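Local structure of mercuric reductase (Metallosphaera sedula, 4YWO) at residues A[186-191]-A[344-349]; A[181-186]-A[209-214]; A[350-355]-A[408-413]. The protein probably catalyses the NADPH-dependent reduction of Hg(2+) to elemental mercury, working as a homodimer with FAD as its cofactor. All blocks are in the same frame, centred on the assembly; numbering follows the deposited sequence.

Contact 1 of 3, residues A[186-191]-A[344-349]; sequences ALEFAQ and VIFTQP. With FAD (flavin-adenine dinucleotide), chain B.
Helix 184-194 of the NADP-binding domain sits against the turn leaving strand 343-345 of the dimerisation domain, and the two are joined first by hydrogen bonds from side chains to backbone. Glu188, extended beyond CG, brings OE2 to 2.9 Å from Phe346 N; the bond is almost straight (176°) and uses the anti lone pair, while OE1 makes a salt bridge to Lys62. One helical turn on, Gln191 stretches out with CG anti to its backbone N, and its amide grips both polar backbone groups of a single residue. Its OE1 receives Gln348 N at 2.9 Å, in the carbonyl plane and on a lone pair. Its NE2 donates to Gln348 O at 3.0 Å, reaching it from above the carbonyl plane. Within the turn, Thr347 OG1 donates to Pro349 O at 2.9 Å, across the cis peptide bond that precedes the proline.

The apolar part is thinner. Leu187 CD1 meets Ile345 CD1 at 4.1 Å, the two side chains crossing obliquely, Thr347 CG2 rests 4.1 Å from Leu187 CB, and Glu188 CG lies against Ile345 CG2.

Two aromatic rings carry the contact toward the flavin. Phe346 runs alongside Glu188, with OE2 at its ring edge and carboxylate and ring planes 57° apart; Val344 CG1 covers one face over the ring centre. Phe346 CE2 lies 3.7 Å from FAD O4, and the edge of Phe189 faces FAD C7M, with CE2 4.0 Å from that methyl.

A lysine-glutamate pair beside the flavin is familiar from glutathione reductase. Here, with an ammonium on one oxygen and a peptide N-H on the other, the buried Glu188 is probably kept ionised, and its charge is tied to the domain junction as well as to Lys62.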
loop_
_atom_site.group_PDB
_atom_site.type_symbol
_atom_site.label_atom_id
_atom_site.label_comp_id
_atom_site.label_asym_id
_atom_site.label_seq_id
_atom_site.Cartn_x
_atom_site.Cartn_y
_atom_site.Cartn_z
ATOM N N ALA A 186 20.589 -2.773 10.874
ATOM C CA ALA A 186 20.900 -4.137 11.282
ATOM C C ALA A 186 19.874 -5.172 10.897
ATOM O O ALA A 186 20.215 -6.294 10.480
ATOM C CB ALA A 186 21.108 -4.184 12.791
ATOM N N LEU A 187 18.622 -4.853 11.109
ATOM C CA LEU A 187 17.523 -5.744 10.743
ATOM C C LEU A 187 17.514 -6.024 9.228
ATOM O O LEU A 187 17.326 -7.201 8.827
ATOM C CB LEU A 187 16.150 -5.255 11.250
ATOM C CG LEU A 187 16.048 -5.000 12.722
ATOM C CD1 LEU A 187 14.594 -4.498 12.971
ATOM C CD2 LEU A 187 16.349 -6.111 13.609
ATOM N N GLU A 188 17.584 -5.003 8.451
ATOM C CA GLU A 188 17.582 -5.189 7.012
ATOM C C GLU A 188 18.752 -6.042 6.494
ATOM O O GLU A 188 18.587 -6.955 5.784
ATOM C CB GLU A 188 17.536 -3.857 6.296
ATOM C CG GLU A 188 16.167 -3.125 6.418
ATOM C CD GLU A 188 16.094 -1.811 5.646
ATOM O OE1 GLU A 188 17.146 -1.427 5.026
ATOM O OE2 GLU A 188 14.996 -1.099 5.660
ATOM N N PHE A 189 19.979 -5.697 6.932
ATOM C CA PHE A 189 21.124 -6.512 6.466
ATOM C C PHE A 189 21.104 -7.882 7.028
ATOM O O PHE A 189 21.551 -8.844 6.374
ATOM C CB PHE A 189 22.484 -5.774 6.793
ATOM C CG PHE A 189 22.779 -4.644 5.859
ATOM C CD1 PHE A 189 23.279 -4.935 4.599
ATOM C CD2 PHE A 189 22.705 -3.317 6.241
ATOM C CE1 PHE A 189 23.497 -3.981 3.672
ATOM C CE2 PHE A 189 23.029 -2.306 5.288
ATOM C CZ PHE A 189 23.358 -2.681 3.975
ATOM N N ALA A 190 20.689 -8.082 8.290
ATOM C CA ALA A 190 20.591 -9.424 8.820
ATOM C C ALA A 190 19.614 -10.278 8.042
ATOM O O ALA A 190 19.923 -11.451 7.719
ATOM C CB ALA A 190 20.245 -9.452 10.279
ATOM N N GLN A 191 18.442 -9.774 7.693
ATOM C CA GLN A 191 17.538 -10.536 6.912
ATOM C C GLN A 191 18.087 -10.781 5.497
ATOM O O GLN A 191 18.002 -11.868 5.006
ATOM C CB GLN A 191 16.173 -9.855 6.809
ATOM C CG GLN A 191 15.240 -10.671 5.937
ATOM C CD GLN A 191 13.782 -10.126 6.006
ATOM O OE1 GLN A 191 13.378 -9.488 5.004
ATOM N NE2 GLN A 191 13.014 -10.742 6.833
ATOM N N VAL A 344 10.130 3.413 7.663
ATOM C CA VAL A 344 9.848 2.026 7.351
ATOM C C VAL A 344 11.149 1.268 7.386
ATOM O O VAL A 344 12.249 1.741 6.958
ATOM C CB VAL A 344 9.219 1.828 5.911
ATOM C CG1 VAL A 344 9.090 0.380 5.483
ATOM C CG2 VAL A 344 7.872 2.532 5.823
ATOM N N ILE A 345 11.047 0.109 7.960
ATOM C CA ILE A 345 12.081 -0.971 7.897
ATOM C C ILE A 345 11.615 -1.953 6.898
ATOM O O ILE A 345 10.552 -2.604 7.043
ATOM C CB ILE A 345 12.303 -1.559 9.307
ATOM C CG1 ILE A 345 12.739 -0.538 10.282
ATOM C CG2 ILE A 345 13.367 -2.673 9.211
ATOM C CD1 ILE A 345 12.838 -0.984 11.726
ATOM N N PHE A 346 12.350 -2.166 5.817
ATOM C CA PHE A 346 11.910 -2.919 4.649
ATOM C C PHE A 346 12.306 -4.416 4.721
ATOM O O PHE A 346 12.483 -5.046 3.700
ATOM C CB PHE A 346 12.450 -2.293 3.384
ATOM C CG PHE A 346 11.812 -0.987 2.994
ATOM C CD1 PHE A 346 10.610 -0.996 2.226
ATOM C CD2 PHE A 346 12.341 0.239 3.297
ATOM C CE1 PHE A 346 9.977 0.196 1.879
ATOM C CE2 PHE A 346 11.706 1.408 2.881
ATOM C CZ PHE A 346 10.553 1.353 2.133
ATOM N N THR A 347 12.408 -4.985 5.938
ATOM C CA THR A 347 12.299 -6.375 6.062
ATOM C C THR A 347 10.951 -6.878 5.475
ATOM O O THR A 347 10.081 -6.116 5.235
ATOM C CB THR A 347 12.371 -6.792 7.527
ATOM O OG1 THR A 347 11.457 -6.017 8.341
ATOM C CG2 THR A 347 13.797 -6.545 8.120
ATOM N N GLN A 348 10.859 -8.180 5.368
ATOM C CA GLN A 348 9.580 -8.848 5.069
ATOM C C GLN A 348 9.243 -9.625 6.315
ATOM O O GLN A 348 9.971 -10.566 6.741
ATOM C CB GLN A 348 9.758 -9.824 3.954
ATOM C CG GLN A 348 8.419 -10.563 3.662
ATOM C CD GLN A 348 8.494 -11.452 2.508
ATOM O OE1 GLN A 348 9.525 -12.154 2.312
ATOM N NE2 GLN A 348 7.403 -11.491 1.680
ATOM N N PRO A 349 8.099 -9.392 6.948
ATOM C CA PRO A 349 7.159 -8.250 6.689
ATOM C C PRO A 349 7.789 -6.935 7.090
ATOM O O PRO A 349 8.792 -6.930 7.844
ATOM C CB PRO A 349 5.981 -8.577 7.547
ATOM C CG PRO A 349 6.572 -9.241 8.759
ATOM C CD PRO A 349 7.665 -10.138 8.151
HETATM P PA FAD B . 24.070 12.813 1.653
HETATM O O1A FAD B . 23.292 12.285 0.471
HETATM O O2A FAD B . 25.181 11.984 2.253
HETATM O O5B FAD B . 24.672 14.253 1.258
HETATM C C5B FAD B . 26.052 14.543 1.468
HETATM C C4B FAD B . 26.748 14.702 0.122
HETATM O O4B FAD B . 27.445 15.950 0.084
HETATM C C3B FAD B . 27.762 13.593 -0.109
HETATM O O3B FAD B . 27.421 12.853 -1.285
HETATM C C2B FAD B . 29.102 14.276 -0.294
HETATM O O2B FAD B . 29.629 13.977 -1.590
HETATM C C1B FAD B . 28.841 15.769 -0.169
HETATM N N9A FAD B . 29.631 16.322 0.959
HETATM C C8A FAD B . 29.648 15.844 2.217
HETATM N N7A FAD B . 30.473 16.576 3.009
HETATM C C5A FAD B . 31.004 17.550 2.247
HETATM C C6A FAD B . 31.952 18.670 2.454
HETATM N N6A FAD B . 32.512 18.900 3.666
HETATM N N1A FAD B . 32.239 19.455 1.391
HETATM C C2A FAD B . 31.689 19.238 0.182
HETATM N N3A FAD B . 30.822 18.242 -0.076
HETATM C C4A FAD B . 30.446 17.379 0.897
HETATM N N1 FAD B . 16.312 6.408 3.787
HETATM C C2 FAD B . 15.040 6.156 3.388
HETATM O O2 FAD B . 14.200 7.080 3.442
HETATM N N3 FAD B . 14.645 4.952 2.936
HETATM C C4 FAD B . 15.482 3.912 2.847
HETATM O O4 FAD B . 15.084 2.805 2.422
HETATM C C4X FAD B . 16.893 4.103 3.263
HETATM N N5 FAD B . 17.801 3.103 3.204
HETATM C C5X FAD B . 19.081 3.309 3.592
HETATM C C6 FAD B . 19.997 2.266 3.522
HETATM C C7 FAD B . 21.315 2.468 3.918
HETATM C C7M FAD B . 22.306 1.336 3.842
HETATM C C8 FAD B . 21.747 3.801 4.417
HETATM C C8M FAD B . 23.174 4.017 4.845
HETATM C C9 FAD B . 20.834 4.846 4.489
HETATM C C9A FAD B . 19.517 4.644 4.092
HETATM N N10 FAD B . 18.586 5.699 4.161
HETATM C C10 FAD B . 17.263 5.450 3.751
HETATM C "C1'" FAD B . 18.983 7.021 4.649
HETATM C "C2'" FAD B . 19.165 7.965 3.467
HETATM O "O2'" FAD B . 20.038 7.364 2.504
HETATM C "C3'" FAD B . 19.748 9.299 3.917
HETATM O "O3'" FAD B . 18.962 9.825 4.992
HETATM C "C4'" FAD B . 19.771 10.300 2.768
HETATM O "O4'" FAD B . 20.707 9.867 1.776
HETATM C "C5'" FAD B . 20.162 11.689 3.261
HETATM O "O5'" FAD B . 20.708 12.442 2.180
HETATM P P FAD B . 21.572 13.770 2.464
HETATM O O1P FAD B . 21.683 14.544 1.172
HETATM O O2P FAD B . 21.018 14.440 3.698
HETATM O O3P FAD B . 23.024 13.176 2.822
HETATM O O HOH W 1 12.772 -7.832 2.775
#

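Contact 2 of 3, residues A[181-186]-A[209-214]; sequences GGRALA and LIPDWE. With FAD (flavin-adenine dinucleotide), chain B.
The turn between strand 176-180 and helix 184-194, in the first beta-alpha-beta unit of the Rossmann-type NADP-binding domain, packs here on the loop that follows strand 199-203. Closest in are backbone groups. Ile210 N donates to Gly182 O at 2.9 Å, nearly straight (176°) and in the carbonyl plane. Leu209 brings CD2 to 4.0 Å from Gly182 CA, into the place where a side chain at 182 would point. Ile210 CG2 rests 3.7 Å from the CA of Arg183, the residue at the N-cap position of helix 184-194.

At the solvent-facing side the deposited conformer of Arg183 (one of two) runs out extended from CG to NE and crosses Pro211 at about a right angle. Pro211 CG lies over one face of the guanidinium, 3.9 Å from NH1. Asp212 OD2 comes to the guanidinium edge, 2.7 Å from NH1, and makes a salt bridge; its hydrogen bond is weak (128° at the hydrogen), with the guanidinium and carboxylate planes 44° apart. A water taking a bond from NH1 at 2.9 Å also accepts from Asp212 N, tying the arginine to the loop a second time.

Further out, a type I turn from Ile210 to Trp213, closed by Trp213 N on Ile210 O, sets Asp212 in front of the arginine. It also lays Ile210 CD1 over one face of the Trp213 ring. Arg353 of the dimerisation domain fixes that turn, donating to Asp212 O and making a cation-pi contact with Trp213. Trp213 NE1 donates at 3.3 Å to another water, which Ala184 N reaches only weakly. One residue along the helix from Ala184, Leu185 meets the flavin, its CD2 3.8 Å from FAD C6.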
loop_
_atom_site.group_PDB
_atom_site.type_symbol
_atom_site.label_atom_id
_atom_site.label_comp_id
_atom_site.label_asym_id
_atom_site.label_seq_id
_atom_site.Cartn_x
_atom_site.Cartn_y
_atom_site.Cartn_z
ATOM N N GLY A 181 24.867 -3.978 16.334
ATOM C CA GLY A 181 23.790 -3.022 16.285
ATOM C C GLY A 181 22.443 -3.673 16.167
ATOM O O GLY A 181 22.328 -4.825 15.870
ATOM N N GLY A 182 21.380 -2.934 16.409
ATOM C CA GLY A 182 20.047 -3.528 16.476
ATOM C C GLY A 182 18.900 -2.574 16.106
ATOM O O GLY A 182 17.775 -2.779 16.571
ATOM N N ARG A 183 19.151 -1.623 15.209
ATOM C CA ARG A 183 18.087 -0.782 14.693
ATOM C C ARG A 183 17.803 -1.165 13.228
ATOM O O ARG A 183 18.153 -2.265 12.778
ATOM C CB ARG A 183 18.431 0.713 14.898
ATOM C CG ARG A 183 18.634 1.067 16.373
ATOM C CD ARG A 183 18.698 2.569 16.648
ATOM N NE ARG A 183 19.277 2.828 17.984
ATOM C CZ ARG A 183 18.622 3.278 19.067
ATOM N NH1 ARG A 183 17.336 3.578 19.048
ATOM N NH2 ARG A 183 19.294 3.439 20.201
ATOM N N ALA A 184 17.254 -0.262 12.442
ATOM C CA ALA A 184 16.715 -0.598 11.104
ATOM C C ALA A 184 17.733 -1.262 10.219
ATOM O O ALA A 184 17.456 -2.250 9.558
ATOM C CB ALA A 184 16.237 0.649 10.390
ATOM N N LEU A 185 18.935 -0.678 10.117
ATOM C CA LEU A 185 19.916 -1.195 9.131
ATOM C C LEU A 185 20.392 -2.525 9.564
ATOM O O LEU A 185 20.572 -3.442 8.735
ATOM C CB LEU A 185 21.111 -0.297 8.937
ATOM C CG LEU A 185 20.705 1.030 8.232
ATOM C CD1 LEU A 185 22.003 1.761 7.778
ATOM C CD2 LEU A 185 19.711 0.979 7.053
ATOM N N ALA A 186 20.589 -2.773 10.874
ATOM C CA ALA A 186 20.900 -4.137 11.282
ATOM C C ALA A 186 19.874 -5.172 10.897
ATOM O O ALA A 186 20.215 -6.294 10.480
ATOM C CB ALA A 186 21.108 -4.184 12.791
ATOM N N LEU A 209 15.616 -5.147 20.420
ATOM C CA LEU A 209 15.838 -4.530 19.112
ATOM C C LEU A 209 14.982 -3.275 18.970
ATOM O O LEU A 209 13.893 -3.202 19.567
ATOM C CB LEU A 209 15.450 -5.514 18.085
ATOM C CG LEU A 209 16.252 -6.854 18.003
ATOM C CD1 LEU A 209 15.679 -7.770 16.981
ATOM C CD2 LEU A 209 17.734 -6.602 17.736
ATOM N N ILE A 210 15.385 -2.352 18.097
ATOM C CA ILE A 210 14.671 -1.139 17.825
ATOM C C ILE A 210 13.971 -0.549 19.020
ATOM O O ILE A 210 12.753 -0.325 19.124
ATOM C CB ILE A 210 13.668 -1.260 16.595
ATOM C CG1 ILE A 210 12.709 -2.393 16.772
ATOM C CG2 ILE A 210 14.440 -1.364 15.288
ATOM C CD1 ILE A 210 11.665 -2.508 15.621
ATOM N N PRO A 211 14.792 -0.153 20.027
ATOM C CA PRO A 211 14.160 0.242 21.308
ATOM C C PRO A 211 13.501 1.565 21.307
ATOM O O PRO A 211 12.779 1.878 22.227
ATOM C CB PRO A 211 15.425 0.300 22.259
ATOM C CG PRO A 211 16.541 0.576 21.361
ATOM C CD PRO A 211 16.258 -0.254 20.127
ATOM N N ASP A 212 13.622 2.356 20.260
ATOM C CA ASP A 212 12.824 3.579 20.178
ATOM C C ASP A 212 11.498 3.436 19.383
ATOM O O ASP A 212 10.790 4.424 19.222
ATOM C CB ASP A 212 13.680 4.646 19.577
ATOM C CG ASP A 212 14.872 5.050 20.562
ATOM O OD1 ASP A 212 14.737 4.814 21.793
ATOM O OD2 ASP A 212 15.903 5.585 20.136
ATOM N N TRP A 213 11.203 2.253 18.965
ATOM C CA TRP A 213 9.887 1.917 18.385
ATOM C C TRP A 213 8.909 1.481 19.459
ATOM O O TRP A 213 9.266 1.293 20.658
ATOM C CB TRP A 213 10.075 0.814 17.331
ATOM C CG TRP A 213 10.752 1.235 16.081
ATOM C CD1 TRP A 213 11.982 1.781 15.962
ATOM C CD2 TRP A 213 10.177 1.212 14.763
ATOM N NE1 TRP A 213 12.208 2.133 14.628
ATOM C CE2 TRP A 213 11.125 1.716 13.881
ATOM C CE3 TRP A 213 9.001 0.709 14.242
ATOM C CZ2 TRP A 213 10.855 1.844 12.479
ATOM C CZ3 TRP A 213 8.748 0.881 12.810
ATOM C CH2 TRP A 213 9.684 1.377 12.009
ATOM N N GLU A 214 7.635 1.329 19.073
ATOM C CA GLU A 214 6.599 0.784 20.030
ATOM C C GLU A 214 7.103 -0.581 20.523
ATOM O O GLU A 214 7.696 -1.401 19.829
ATOM C CB GLU A 214 5.249 0.585 19.353
ATOM C CG GLU A 214 4.581 1.910 19.017
ATOM C CD GLU A 214 3.887 2.582 20.162
ATOM O OE1 GLU A 214 4.030 2.111 21.294
ATOM O OE2 GLU A 214 3.204 3.604 19.953
HETATM P PA FAD B . 24.070 12.813 1.653
HETATM O O1A FAD B . 23.292 12.285 0.471
HETATM O O2A FAD B . 25.181 11.984 2.253
HETATM O O5B FAD B . 24.672 14.253 1.258
HETATM C C5B FAD B . 26.052 14.543 1.468
HETATM C C4B FAD B . 26.748 14.702 0.122
HETATM O O4B FAD B . 27.445 15.950 0.084
HETATM C C3B FAD B . 27.762 13.593 -0.109
HETATM O O3B FAD B . 27.421 12.853 -1.285
HETATM C C2B FAD B . 29.102 14.276 -0.294
HETATM O O2B FAD B . 29.629 13.977 -1.590
HETATM C C1B FAD B . 28.841 15.769 -0.169
HETATM N N9A FAD B . 29.631 16.322 0.959
HETATM C C8A FAD B . 29.648 15.844 2.217
HETATM N N7A FAD B . 30.473 16.576 3.009
HETATM C C5A FAD B . 31.004 17.550 2.247
HETATM C C6A FAD B . 31.952 18.670 2.454
HETATM N N6A FAD B . 32.512 18.900 3.666
HETATM N N1A FAD B . 32.239 19.455 1.391
HETATM C C2A FAD B . 31.689 19.238 0.182
HETATM N N3A FAD B . 30.822 18.242 -0.076
HETATM C C4A FAD B . 30.446 17.379 0.897
HETATM N N1 FAD B . 16.312 6.408 3.787
HETATM C C2 FAD B . 15.040 6.156 3.388
HETATM O O2 FAD B . 14.200 7.080 3.442
HETATM N N3 FAD B . 14.645 4.952 2.936
HETATM C C4 FAD B . 15.482 3.912 2.847
HETATM O O4 FAD B . 15.084 2.805 2.422
HETATM C C4X FAD B . 16.893 4.103 3.263
HETATM N N5 FAD B . 17.801 3.103 3.204
HETATM C C5X FAD B . 19.081 3.309 3.592
HETATM C C6 FAD B . 19.997 2.266 3.522
HETATM C C7 FAD B . 21.315 2.468 3.918
HETATM C C7M FAD B . 22.306 1.336 3.842
HETATM C C8 FAD B . 21.747 3.801 4.417
HETATM C C8M FAD B . 23.174 4.017 4.845
HETATM C C9 FAD B . 20.834 4.846 4.489
HETATM C C9A FAD B . 19.517 4.644 4.092
HETATM N N10 FAD B . 18.586 5.699 4.161
HETATM C C10 FAD B . 17.263 5.450 3.751
HETATM C "C1'" FAD B . 18.983 7.021 4.649
HETATM C "C2'" FAD B . 19.165 7.965 3.467
HETATM O "O2'" FAD B . 20.038 7.364 2.504
HETATM C "C3'" FAD B . 19.748 9.299 3.917
HETATM O "O3'" FAD B . 18.962 9.825 4.992
HETATM C "C4'" FAD B . 19.771 10.300 2.768
HETATM O "O4'" FAD B . 20.707 9.867 1.776
HETATM C "C5'" FAD B . 20.162 11.689 3.261
HETATM O "O5'" FAD B . 20.708 12.442 2.180
HETATM P P FAD B . 21.572 13.770 2.464
HETATM O O1P FAD B . 21.683 14.544 1.172
HETATM O O2P FAD B . 21.018 14.440 3.698
HETATM O O3P FAD B . 23.024 13.176 2.822
HETATM O O HOH W 2 15.254 2.223 17.508
HETATM O O HOH W 3 15.335 2.379 13.652
#

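Contact 3 of 3, residues A[350-355]-A[408-413]; sequences NLARVG and ENVAEM
Asn350 OD1 is gripped by two donors. Ala411 N gives its hydrogen at 3.1 Å, in the carbonyl plane and on a lone pair (159° at the hydrogen), and a water donates to OD1 at 2.7 Å. That same water accepts from Asn409 ND2 at 3.3 Å, so it links the two asparagine side chains. Val410 N, 3.4 Å from Asn350 OD1, is badly angled for a bond. The grip is tight: Ala411 CB is only 3.2 Å from Asn350 OD1. On the other side of the amide, Asn350 ND2 donates to Thr347 O, which fixes which way round the group is flipped.

Strand 350-355 belongs to the antiparallel sheet of the dimerisation domain and pairs with strand 399-407; residues 408-413 form the connection from that neighbour into helix 414-422, folding back over the start of 350-355. Asn409, with a positive phi of 57°, turns the chain so that Ala411 N can face the strand. Val410 then presses CG2, in the crowded position between its own backbone N and carbonyl carbon, onto the strand: CG2 is 3.7 Å from Asn350 CB and 4.0 Å from Ala352 CB. The connection also faces the dimer partner, where the carboxylate of Glu412 accepts from Ile440 N and Ala441 N of the second subunit, and Ala411 packs on Thr439 of that subunit.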
loop_
_atom_site.group_PDB
_atom_site.type_symbol
_atom_site.label_atom_id
_atom_site.label_comp_id
_atom_site.label_asym_id
_atom_site.label_seq_id
_atom_site.Cartn_x
_atom_site.Cartn_y
_atom_site.Cartn_z
ATOM N N ASN A 350 7.233 -5.863 6.582
ATOM C CA ASN A 350 7.696 -4.504 6.871
ATOM C C ASN A 350 7.311 -4.057 8.303
ATOM O O ASN A 350 6.341 -4.564 8.930
ATOM C CB ASN A 350 7.071 -3.489 5.972
ATOM C CG ASN A 350 7.312 -3.591 4.481
ATOM O OD1 ASN A 350 6.517 -3.010 3.710
ATOM N ND2 ASN A 350 8.307 -4.336 4.024
ATOM N N LEU A 351 8.118 -3.136 8.838
ATOM C CA LEU A 351 7.731 -2.407 10.079
ATOM C C LEU A 351 7.594 -0.993 9.638
ATOM O O LEU A 351 8.502 -0.452 8.933
ATOM C CB LEU A 351 8.779 -2.495 11.185
ATOM C CG LEU A 351 9.100 -3.947 11.649
ATOM C CD1 LEU A 351 10.266 -4.440 10.874
ATOM C CD2 LEU A 351 9.348 -3.986 13.161
ATOM N N ALA A 352 6.537 -0.296 10.056
ATOM C CA ALA A 352 6.360 1.086 9.608
ATOM C C ALA A 352 5.840 1.940 10.762
ATOM O O ALA A 352 5.099 1.434 11.625
ATOM C CB ALA A 352 5.332 1.112 8.538
ATOM N N ARG A 353 6.165 3.207 10.766
ATOM C CA ARG A 353 5.673 4.099 11.792
ATOM C C ARG A 353 5.563 5.524 11.252
ATOM O O ARG A 353 6.227 5.925 10.295
ATOM C CB ARG A 353 6.664 4.099 12.947
ATOM C CG ARG A 353 8.019 4.606 12.645
ATOM C CD ARG A 353 8.995 4.617 13.797
ATOM N NE ARG A 353 8.619 5.582 14.776
ATOM C CZ ARG A 353 9.218 5.651 15.978
ATOM N NH1 ARG A 353 10.219 4.805 16.251
ATOM N NH2 ARG A 353 8.791 6.521 16.865
ATOM N N VAL A 354 4.607 6.257 11.821
ATOM C CA VAL A 354 4.524 7.713 11.568
ATOM C C VAL A 354 3.921 8.359 12.812
ATOM O O VAL A 354 3.026 7.778 13.427
ATOM C CB VAL A 354 3.706 8.017 10.284
ATOM C CG1 VAL A 354 2.312 7.445 10.285
ATOM C CG2 VAL A 354 3.720 9.507 9.919
ATOM N N GLY A 355 4.415 9.526 13.210
ATOM C CA GLY A 355 3.797 10.270 14.323
ATOM C C GLY A 355 4.353 9.688 15.673
ATOM O O GLY A 355 5.413 9.051 15.806
ATOM N N GLU A 408 2.639 -7.372 5.976
ATOM C CA GLU A 408 3.075 -7.480 4.585
ATOM C C GLU A 408 2.802 -6.152 3.849
ATOM O O GLU A 408 1.658 -5.707 3.733
ATOM C CB GLU A 408 2.256 -8.587 3.868
ATOM C CG GLU A 408 2.976 -9.125 2.673
ATOM C CD GLU A 408 4.281 -9.886 3.084
ATOM O OE1 GLU A 408 5.170 -9.669 2.287
ATOM O OE2 GLU A 408 4.446 -10.564 4.205
ATOM N N ASN A 409 3.842 -5.545 3.316
ATOM C CA ASN A 409 3.767 -4.348 2.526
ATOM C C ASN A 409 3.095 -3.199 3.255
ATOM O O ASN A 409 2.553 -2.310 2.627
ATOM C CB ASN A 409 3.015 -4.591 1.236
ATOM C CG ASN A 409 3.688 -5.590 0.322
ATOM O OD1 ASN A 409 2.966 -6.426 -0.316
ATOM N ND2 ASN A 409 4.984 -5.500 0.175
ATOM N N VAL A 410 3.218 -3.151 4.615
ATOM C CA VAL A 410 2.641 -1.990 5.326
ATOM C C VAL A 410 3.333 -0.680 4.926
ATOM O O VAL A 410 2.814 0.378 5.210
ATOM C CB VAL A 410 2.507 -2.229 6.832
ATOM C CG1 VAL A 410 1.553 -3.352 7.168
ATOM C CG2 VAL A 410 3.848 -2.431 7.538
ATOM N N ALA A 411 4.522 -0.743 4.341
ATOM C CA ALA A 411 5.099 0.468 3.821
ATOM C C ALA A 411 4.189 1.233 2.848
ATOM O O ALA A 411 4.254 2.474 2.819
ATOM C CB ALA A 411 6.368 0.157 3.078
ATOM N N GLU A 412 3.278 0.525 2.186
ATOM C CA GLU A 412 2.415 1.084 1.133
ATOM C C GLU A 412 1.224 1.799 1.729
ATOM O O GLU A 412 0.579 2.550 1.000
ATOM C CB GLU A 412 1.996 0.037 0.103
ATOM C CG GLU A 412 3.146 -0.563 -0.679
ATOM C CD GLU A 412 3.931 0.446 -1.570
ATOM O OE1 GLU A 412 3.374 1.571 -1.705
ATOM O OE2 GLU A 412 5.115 0.189 -1.994
ATOM N N MET A 413 0.846 1.475 2.959
ATOM C CA MET A 413 -0.281 2.119 3.645
ATOM C C MET A 413 0.142 3.235 4.597
ATOM O O MET A 413 -0.700 4.004 5.051
ATOM C CB MET A 413 -1.122 1.135 4.455
ATOM C CG MET A 413 -0.540 0.746 5.782
ATOM S SD MET A 413 -1.593 -0.569 6.493
ATOM C CE MET A 413 -1.012 -0.640 8.186
HETATM O O HOH W 4 6.751 -2.864 1.038
#

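Contacts 1 and 2 share helix 184-194, their centres about 10 Å apart, and Ile345 joins them: its CD1 lies 3.5 Å from Trp213 CZ2 and its CG1 3.7 Å from Ala184 CB. Contact 3 centres about 12 Å from contact 1 and continues the same sheet, Ile345 N lying 2.8 Å from Leu351 O, with Gln348 NE2 2.9 Å from Glu408 OE1. Contacts 1 and 2 both touch the FAD isoalloxazine, whereas contacts 1 and 3 both reach the second subunit, which supplies Phe437 O to this flavin. Contact 1 alone spans the NADP-binding and dimerisation domains; contacts 2 and 3, one in each domain, meet through Trp213, Arg353 and Leu351, with Asp212 O 3.0 Å from Arg353 NH1.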